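Long-range contacts in charybdin (Charybdis maritima, PDB 2B7U), which is a plant ribosome-inactivating protein, a single chain with the mixed alpha and beta fold of that family: residues F27-R32 against M164-T169; V43-L48 against G241-P247; Y83-G87 against L145-T149. Residues are numbered along the deposited sequence.

Contact 1 of 3, residues F27-R32 against M164-T169; sequences FIKNLR and MFCEAT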
loop_
_atom_site.group_PDB
_atom_site.type_symbol
_atom_site.label_atom_id
_atom_site.label_comp_id
_atom_site.label_asym_id
_atom_site.label_seq_id
_atom_site.Cartn_x
_atom_site.Cartn_y
_atom_site.Cartn_z
ATOM N N PHE A 27 8.278 11.712 -2.817
ATOM C CA PHE A 27 7.266 11.042 -3.612
ATOM C C PHE A 27 6.148 10.466 -2.747
ATOM O O PHE A 27 4.974 10.612 -3.049
ATOM C CB PHE A 27 7.912 9.933 -4.446
ATOM C CG PHE A 27 6.960 9.268 -5.376
ATOM C CD1 PHE A 27 6.671 9.810 -6.620
ATOM C CD2 PHE A 27 6.346 8.083 -5.013
ATOM C CE1 PHE A 27 5.776 9.194 -7.465
ATOM C CE2 PHE A 27 5.475 7.454 -5.865
ATOM C CZ PHE A 27 5.186 8.016 -7.095
ATOM N N ILE A 28 6.531 9.816 -1.663
ATOM C CA ILE A 28 5.534 9.209 -0.772
ATOM C C ILE A 28 4.660 10.292 -0.129
ATOM O O ILE A 28 3.434 10.142 -0.046
ATOM C CB ILE A 28 6.208 8.310 0.292
ATOM C CG1 ILE A 28 6.899 7.096 -0.354
ATOM C CG2 ILE A 28 5.188 7.856 1.349
ATOM C CD1 ILE A 28 6.014 6.168 -1.110
ATOM N N LYS A 29 5.285 11.379 0.303
ATOM C CA LYS A 29 4.546 12.491 0.925
ATOM C C LYS A 29 3.556 13.076 -0.074
ATOM O O LYS A 29 2.409 13.338 0.255
ATOM C CB LYS A 29 5.515 13.532 1.438
ATOM C CG LYS A 29 6.230 13.065 2.700
ATOM C CD LYS A 29 7.409 13.936 3.073
ATOM C CE LYS A 29 7.009 15.301 3.568
ATOM N NZ LYS A 29 8.158 16.189 3.906
ATOM N N ASN A 30 3.994 13.261 -1.316
ATOM C CA ASN A 30 3.094 13.772 -2.339
ATOM C C ASN A 30 1.960 12.811 -2.646
ATOM O O ASN A 30 0.826 13.227 -2.888
ATOM C CB ASN A 30 3.864 14.129 -3.620
ATOM C CG ASN A 30 4.780 15.308 -3.430
ATOM O OD1 ASN A 30 4.574 16.125 -2.540
ATOM N ND2 ASN A 30 5.793 15.421 -4.285
ATOM N N LEU A 31 2.250 11.513 -2.629
ATOM C CA LEU A 31 1.242 10.521 -2.905
ATOM C C LEU A 31 0.159 10.532 -1.815
ATOM O O LEU A 31 -1.023 10.428 -2.098
ATOM C CB LEU A 31 1.888 9.149 -3.023
ATOM C CG LEU A 31 0.946 7.982 -3.279
ATOM C CD1 LEU A 31 0.030 8.242 -4.479
ATOM C CD2 LEU A 31 1.700 6.696 -3.439
ATOM N N ARG A 32 0.570 10.662 -0.564
ATOM C CA ARG A 32 -0.401 10.790 0.530
ATOM C C ARG A 32 -1.351 11.978 0.349
ATOM O O ARG A 32 -2.564 11.870 0.570
ATOM C CB ARG A 32 0.325 10.896 1.855
ATOM C CG ARG A 32 1.012 9.649 2.309
ATOM C CD ARG A 32 1.942 9.925 3.438
ATOM N NE ARG A 32 2.640 8.745 3.947
ATOM C CZ ARG A 32 3.785 8.817 4.638
ATOM N NH1 ARG A 32 4.380 7.719 5.063
ATOM N NH2 ARG A 32 4.339 9.998 4.931
ATOM N N MET A 164 7.117 -1.128 -0.782
ATOM C CA MET A 164 7.779 0.161 -0.888
ATOM C C MET A 164 6.897 1.328 -1.259
ATOM O O MET A 164 7.301 2.485 -1.071
ATOM C CB MET A 164 8.974 0.057 -1.851
ATOM C CG MET A 164 9.971 -0.946 -1.383
ATOM S SD MET A 164 11.486 -1.054 -2.392
ATOM C CE MET A 164 12.338 0.438 -1.881
ATOM N N PHE A 165 5.696 1.060 -1.769
ATOM C CA PHE A 165 4.757 2.148 -2.073
ATOM C C PHE A 165 3.523 2.079 -1.198
ATOM O O PHE A 165 3.222 3.051 -0.509
ATOM C CB PHE A 165 4.495 2.208 -3.569
ATOM C CG PHE A 165 5.728 2.583 -4.320
ATOM C CD1 PHE A 165 6.113 3.907 -4.384
ATOM C CD2 PHE A 165 6.564 1.625 -4.834
ATOM C CE1 PHE A 165 7.284 4.292 -5.002
ATOM C CE2 PHE A 165 7.760 1.994 -5.458
ATOM C CZ PHE A 165 8.118 3.335 -5.549
ATOM N N CYS A 166 2.870 0.937 -1.127
ATOM C CA CYS A 166 1.618 0.879 -0.328
ATOM C C CYS A 166 1.888 0.909 1.186
ATOM O O CYS A 166 1.332 1.753 1.912
ATOM C CB CYS A 166 0.776 -0.294 -0.709
ATOM S SG CYS A 166 0.407 -0.279 -2.508
ATOM N N GLU A 167 2.740 0.021 1.680
ATOM C CA GLU A 167 2.979 0.003 3.106
ATOM C C GLU A 167 3.720 1.271 3.563
ATOM O O GLU A 167 3.464 1.811 4.633
ATOM C CB GLU A 167 3.740 -1.240 3.523
ATOM C CG GLU A 167 3.120 -2.546 3.075
ATOM C CD GLU A 167 1.769 -2.834 3.658
ATOM O OE1 GLU A 167 1.312 -2.086 4.562
ATOM O OE2 GLU A 167 1.124 -3.810 3.203
ATOM N N ALA A 168 4.680 1.741 2.767
ATOM C CA ALA A 168 5.368 3.005 3.078
ATOM C C ALA A 168 4.401 4.191 3.134
ATOM O O ALA A 168 4.525 5.063 3.999
ATOM C CB ALA A 168 6.472 3.266 2.058
ATOM N N THR A 169 3.414 4.215 2.239
ATOM C CA THR A 169 2.395 5.266 2.235
ATOM C C THR A 169 1.555 5.188 3.516
ATOM O O THR A 169 1.302 6.197 4.170
ATOM C CB THR A 169 1.534 5.156 0.976
ATOM O OG1 THR A 169 2.358 5.467 -0.170
ATOM C CG2 THR A 169 0.366 6.093 0.980
#

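Contact 2 of 3, residues V43-L48 against G241-P247; sequences VPVLPL and GIVEQHP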
loop_
_atom_site.group_PDB
_atom_site.type_symbol
_atom_site.label_atom_id
_atom_site.label_comp_id
_atom_site.label_asym_id
_atom_site.label_seq_id
_atom_site.Cartn_x
_atom_site.Cartn_y
_atom_site.Cartn_z
ATOM N N VAL A 43 -3.194 14.394 9.259
ATOM C CA VAL A 43 -2.991 13.130 8.558
ATOM C C VAL A 43 -4.147 12.869 7.578
ATOM O O VAL A 43 -5.330 12.937 7.959
ATOM C CB VAL A 43 -2.730 11.958 9.530
ATOM C CG1 VAL A 43 -3.680 11.955 10.638
ATOM C CG2 VAL A 43 -2.678 10.598 8.785
ATOM N N PRO A 44 -3.809 12.555 6.331
ATOM C CA PRO A 44 -4.850 12.364 5.350
ATOM C C PRO A 44 -5.706 11.121 5.640
ATOM O O PRO A 44 -5.181 10.115 6.132
ATOM C CB PRO A 44 -4.071 12.194 4.036
ATOM C CG PRO A 44 -2.690 11.870 4.432
ATOM C CD PRO A 44 -2.457 12.441 5.772
ATOM N N VAL A 45 -6.983 11.228 5.297
ATOM C CA VAL A 45 -7.975 10.162 5.396
ATOM C C VAL A 45 -8.446 9.807 3.970
ATOM O O VAL A 45 -8.787 10.673 3.181
ATOM C CB VAL A 45 -9.142 10.573 6.284
ATOM C CG1 VAL A 45 -10.129 9.429 6.455
ATOM C CG2 VAL A 45 -8.621 11.055 7.657
ATOM N N LEU A 46 -8.467 8.521 3.674
ATOM C CA LEU A 46 -8.847 8.016 2.350
ATOM C C LEU A 46 -10.355 8.117 2.155
ATOM O O LEU A 46 -11.134 8.165 3.128
ATOM C CB LEU A 46 -8.414 6.570 2.208
ATOM C CG LEU A 46 -6.897 6.389 2.192
ATOM C CD1 LEU A 46 -6.513 4.938 2.362
ATOM C CD2 LEU A 46 -6.268 6.936 0.945
ATOM N N PRO A 47 -10.783 8.117 0.885
ATOM C CA PRO A 47 -12.215 8.102 0.629
ATOM C C PRO A 47 -12.901 6.875 1.189
ATOM O O PRO A 47 -12.269 5.856 1.333
ATOM C CB PRO A 47 -12.325 8.088 -0.893
ATOM C CG PRO A 47 -10.985 7.977 -1.436
ATOM C CD PRO A 47 -9.970 8.091 -0.338
ATOM N N LEU A 48 -14.167 7.042 1.553
ATOM C CA LEU A 48 -15.158 5.979 1.774
ATOM C C LEU A 48 -16.498 6.492 2.324
ATOM O O LEU A 48 -16.997 6.112 3.406
ATOM C CB LEU A 48 -14.650 4.727 2.474
ATOM C CG LEU A 48 -14.061 3.653 1.574
ATOM C CD1 LEU A 48 -14.415 2.250 1.947
ATOM C CD2 LEU A 48 -14.438 3.917 0.091
ATOM N N GLY A 241 0.717 7.250 8.169
ATOM C CA GLY A 241 0.854 8.225 7.113
ATOM C C GLY A 241 -0.438 8.620 6.440
ATOM O O GLY A 241 -0.559 9.707 5.858
ATOM N N ILE A 242 -1.394 7.692 6.450
ATOM C CA ILE A 242 -2.713 7.884 5.861
ATOM C C ILE A 242 -3.649 6.865 6.528
ATOM O O ILE A 242 -3.206 5.802 6.970
ATOM C CB ILE A 242 -2.652 7.810 4.288
ATOM C CG1 ILE A 242 -3.951 8.357 3.668
ATOM C CG2 ILE A 242 -2.348 6.406 3.831
ATOM C CD1 ILE A 242 -3.751 8.872 2.287
ATOM N N VAL A 243 -4.915 7.225 6.644
ATOM C CA VAL A 243 -5.903 6.481 7.425
ATOM C C VAL A 243 -7.015 5.898 6.554
ATOM O O VAL A 243 -7.611 6.634 5.779
ATOM C CB VAL A 243 -6.527 7.408 8.496
ATOM C CG1 VAL A 243 -7.482 6.639 9.346
ATOM C CG2 VAL A 243 -5.426 8.088 9.331
ATOM N N GLU A 244 -7.313 4.601 6.684
ATOM C CA GLU A 244 -8.440 4.009 5.973
ATOM C C GLU A 244 -9.758 4.481 6.573
ATOM O O GLU A 244 -9.816 4.722 7.765
ATOM C CB GLU A 244 -8.368 2.482 6.084
ATOM C CG GLU A 244 -9.179 1.809 5.046
ATOM C CD GLU A 244 -9.250 0.327 5.201
ATOM O OE1 GLU A 244 -9.551 -0.143 6.299
ATOM O OE2 GLU A 244 -9.057 -0.385 4.176
ATOM N N GLN A 245 -10.820 4.581 5.770
ATOM C CA GLN A 245 -12.126 5.075 6.257
ATOM C C GLN A 245 -13.222 4.048 6.011
ATOM O O GLN A 245 -13.882 4.073 4.987
ATOM C CB GLN A 245 -12.488 6.404 5.580
ATOM C CG GLN A 245 -13.711 7.036 6.211
ATOM C CD GLN A 245 -14.119 8.365 5.618
ATOM O OE1 GLN A 245 -14.955 9.045 6.222
ATOM N NE2 GLN A 245 -13.539 8.758 4.460
ATOM N N HIS A 246 -13.415 3.149 6.970
ATOM C CA HIS A 246 -14.479 2.161 6.903
ATOM C C HIS A 246 -15.857 2.830 7.158
ATOM O O HIS A 246 -15.977 3.707 8.005
ATOM C CB HIS A 246 -14.209 1.064 7.934
ATOM C CG HIS A 246 -15.119 -0.115 7.808
ATOM N ND1 HIS A 246 -14.717 -1.318 7.264
ATOM C CD2 HIS A 246 -16.420 -0.266 8.132
ATOM C CE1 HIS A 246 -15.738 -2.156 7.261
ATOM N NE2 HIS A 246 -16.780 -1.547 7.791
ATOM N N PRO A 247 -16.900 2.458 6.394
ATOM C CA PRO A 247 -18.246 3.026 6.607
ATOM C C PRO A 247 -18.798 2.952 8.031
ATOM O O PRO A 247 -19.579 3.810 8.426
ATOM C CB PRO A 247 -19.134 2.198 5.676
ATOM C CG PRO A 247 -18.231 1.773 4.610
ATOM C CD PRO A 247 -16.885 1.542 5.237
HETATM O O HOH W 1 -10.941 4.114 3.063
#

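Contact 3 of 3, residues Y83-G87 against L145-T149; sequences YQMQG and LAVST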
loop_
_atom_site.group_PDB
_atom_site.type_symbol
_atom_site.label_atom_id
_atom_site.label_comp_id
_atom_site.label_asym_id
_atom_site.label_seq_id
_atom_site.Cartn_x
_atom_site.Cartn_y
_atom_site.Cartn_z
ATOM N N TYR A 83 -1.356 -4.853 -12.886
ATOM C CA TYR A 83 -0.231 -4.145 -13.486
ATOM C C TYR A 83 -0.184 -4.418 -14.986
ATOM O O TYR A 83 -0.768 -5.391 -15.488
ATOM C CB TYR A 83 1.083 -4.508 -12.804
ATOM C CG TYR A 83 1.591 -5.858 -13.217
ATOM C CD1 TYR A 83 2.504 -6.005 -14.255
ATOM C CD2 TYR A 83 1.146 -7.012 -12.569
ATOM C CE1 TYR A 83 2.935 -7.270 -14.656
ATOM C CE2 TYR A 83 1.584 -8.281 -12.962
ATOM C CZ TYR A 83 2.492 -8.392 -13.988
ATOM O OH TYR A 83 2.924 -9.640 -14.388
ATOM N N GLN A 84 0.514 -3.532 -15.683
ATOM C CA GLN A 84 0.609 -3.606 -17.134
ATOM C C GLN A 84 2.008 -3.994 -17.599
ATOM O O GLN A 84 2.989 -3.378 -17.191
ATOM C CB GLN A 84 0.274 -2.254 -17.740
ATOM C CG GLN A 84 0.080 -2.327 -19.240
ATOM C CD GLN A 84 -0.364 -1.035 -19.868
ATOM O OE1 GLN A 84 -1.184 -1.044 -20.804
ATOM N NE2 GLN A 84 0.184 0.065 -19.406
ATOM N N MET A 85 2.073 -4.969 -18.503
ATOM C CA MET A 85 3.333 -5.330 -19.171
ATOM C C MET A 85 3.656 -4.327 -20.273
ATOM O O MET A 85 2.754 -3.705 -20.831
ATOM C CB MET A 85 3.242 -6.729 -19.747
ATOM C CG MET A 85 3.173 -7.801 -18.673
ATOM S SD MET A 85 3.056 -9.477 -19.284
ATOM C CE MET A 85 4.725 -9.816 -19.851
ATOM N N GLN A 86 4.947 -4.189 -20.592
ATOM C CA GLN A 86 5.429 -3.140 -21.490
ATOM C C GLN A 86 5.234 -3.434 -22.973
ATOM O O GLN A 86 4.911 -2.525 -23.734
ATOM C CB GLN A 86 6.910 -2.856 -21.233
ATOM C CG GLN A 86 7.487 -1.710 -22.040
ATOM C CD GLN A 86 8.785 -1.193 -21.473
ATOM O OE1 GLN A 86 9.262 -1.673 -20.452
ATOM N NE2 GLN A 86 9.379 -0.229 -22.146
ATOM N N GLY A 87 5.432 -4.681 -23.379
ATOM C CA GLY A 87 5.474 -5.043 -24.797
ATOM C C GLY A 87 4.173 -4.750 -25.512
ATOM O O GLY A 87 4.124 -3.922 -26.432
ATOM N N LEU A 145 8.499 -6.957 -13.924
ATOM C CA LEU A 145 7.102 -6.705 -14.220
ATOM C C LEU A 145 6.891 -6.273 -15.671
ATOM O O LEU A 145 5.887 -6.647 -16.294
ATOM C CB LEU A 145 6.504 -5.697 -13.213
ATOM C CG LEU A 145 6.307 -6.254 -11.793
ATOM C CD1 LEU A 145 6.010 -5.134 -10.826
ATOM C CD2 LEU A 145 5.229 -7.332 -11.746
ATOM N N ALA A 146 7.865 -5.555 -16.212
ATOM C CA ALA A 146 7.809 -5.121 -17.613
ATOM C C ALA A 146 7.650 -6.309 -18.586
ATOM O O ALA A 146 6.930 -6.203 -19.578
ATOM C CB ALA A 146 9.042 -4.315 -17.969
ATOM N N VAL A 147 8.301 -7.438 -18.292
ATOM C CA VAL A 147 8.389 -8.542 -19.288
ATOM C C VAL A 147 8.158 -9.966 -18.816
ATOM O O VAL A 147 7.933 -10.851 -19.634
ATOM C CB VAL A 147 9.768 -8.521 -20.002
ATOM C CG1 VAL A 147 9.994 -7.151 -20.602
ATOM C CG2 VAL A 147 10.899 -8.931 -19.048
ATOM N N SER A 148 8.263 -10.234 -17.519
ATOM C CA SER A 148 8.291 -11.638 -17.096
ATOM C C SER A 148 6.922 -12.296 -17.191
ATOM O O SER A 148 5.927 -11.679 -16.883
ATOM C CB SER A 148 8.840 -11.775 -15.685
ATOM O OG SER A 148 8.885 -13.157 -15.327
ATOM N N THR A 149 6.872 -13.563 -17.621
ATOM C CA THR A 149 5.627 -14.343 -17.551
ATOM C C THR A 149 5.688 -15.418 -16.459
ATOM O O THR A 149 4.841 -16.311 -16.405
ATOM C CB THR A 149 5.290 -15.023 -18.882
ATOM O OG1 THR A 149 6.318 -15.965 -19.211
ATOM C CG2 THR A 149 5.141 -13.997 -19.984
HETATM O O HOH W 2 5.204 -9.310 -15.900
#

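Contact 1 of 3, residues F27-R32 against M164-T169
Helix 27-32 and helix 164-169 cross with their axes 10.1 Å apart at an angle of -68°, and the space between them is filled from both sides. The foremost knob from 27-32 is Ile28. Its CD1 settles into a hollow walled by Phe165, Ala168 and Thr169, 4.0 Å from Phe165 CD1, 4.3 Å from Ala168 CB and 3.8 Å from Thr169 OG1; the short side chain of Ala168 forms one wall, and Ile28 and Thr169 have the nearest CA atoms, 5.9 Å apart. Phe165 swings its ring across to Phe27, CE1 to CE2 of Phe27 at 3.7 Å, with the ring planes almost perpendicular. Both rings rest on Leu14 and Leu60 of the central sheet, so the two helices share a floor. Thr169 fits between Ile28 and Leu31, whose CD2 lies 3.6 Å from Thr169 OG1; that hydroxyl is turned back to its own helix, donating to Phe165 O at 2.6 Å. Beyond it Arg32 donates hydrogen bonds from NE to Thr169 O and from NH1 to Ala168 O, both 2.9 Å. The chemistry is thus an apolar wedge with a polar border: a guanidinium takes up two carbonyls near the end of helix 151-170.

Contact 2 of 3, residues V43-L48 against G241-P247
This is a buried pairing of two extended segments, in which the strand 43-45 and the residues just after it run alongside the loop that follows helix 233-237. The end-to-end directions differ by 28°, so the pairing is parallel. A single bridge links Val45 with Val243: Val243 N donates to Pro44 O at 2.9 Å and Leu46 N to Val243 O at 3.0 Å. Further along, Gln245 NE2 takes over, donating to Leu46 O at 2.8 Å, and a water joins Pro47 O (2.8 Å) to Gln245 N (2.7 Å). Ile242 CD1 packs on Leu46 CD2 at 3.4 Å and Pro44 CB at 3.8 Å, and both Ile242 and Leu46 touch Leu35 of helix 21-35; Val43 CG2 meets Val243 CG2 at 3.8 Å. Trp202 NE1 and Ser206 OG bind Ile242 O and Glu244 N, tying the loop to helix 202-214. Because strand 43-45 also pairs with strand 38-40, the arrangement is that of a beta hairpin extended, on the edge of strand 43-45 away from strand 38-40, by an isolated parallel beta bridge.

Contact 3 of 3, residues Y83-G87 against L145-T149
Strand 80-84 runs out at Gln84, and the chain continues as a loop past the last part of helix 135-147. The nearest CA atoms are those of Met85 and Ala146, 4.7 Å apart. One direct hydrogen bond joins the segments: Gln86 N donates to Ala146 O at 3.0 Å and is nearly straight, with an N-H...O angle of 175°. A carbonyl near the end of the helix is thus met by an amide just beyond the strand. Among the side chains, Tyr83 points at the helix and lays one ring face against Leu145, a CH-pi contact with CD2 of Leu145 3.7 Å from the ring centroid and only 12° off the normal. Both residues also touch Leu158 of helix 151-170 and Thr69 of the neighbouring strand 67-74. Here helix packs on sheet in the mixed alpha and beta fold of a ribosome-inactivating protein: strand 80-84 lies within the six-stranded mixed sheet, and helices 135-147 and 151-170 cover Tyr83. At the ring's tip a water lies within hydrogen-bonding distance of Tyr83 OH (2.8 Å), Leu145 O (2.8 Å) and Ser148 O (2.7 Å), bridging the tyrosine to the turn between the helices. Arg154 NE also binds Ser148 O. Met85 stretches along this turn, its CE 3.4 Å from Val147 O and 4.2 Å from Thr149 CG2. Gln86 brings OE1 to 3.6 Å from Ala146 CB; OE1 accepts from Val68 N, in strand 67-74, and NE2 donates to Gly66 O in the turn just before it.

After strand 7-15 of the mixed sheet, the chain enters helix 21-35, which supplies the first half of contact 1, and then the hairpin strand 43-45 of contact 2. It then returns to the sheet, where 83-87 opens contact 3; that contact closes first, at the end of helix 135-147. Helix 151-170 next completes contact 1, and the loop 241-247 completes contact 2. Contact 3 is therefore nested inside both other loops, whereas contacts 1 and 2 cross. These two also touch, joining helices 21-35 and 151-170 to strand 43-45 and the loop after helix 233-237. Contact 3 lies apart, its centre about 31 Å from that of contact 2, across the chain's centre.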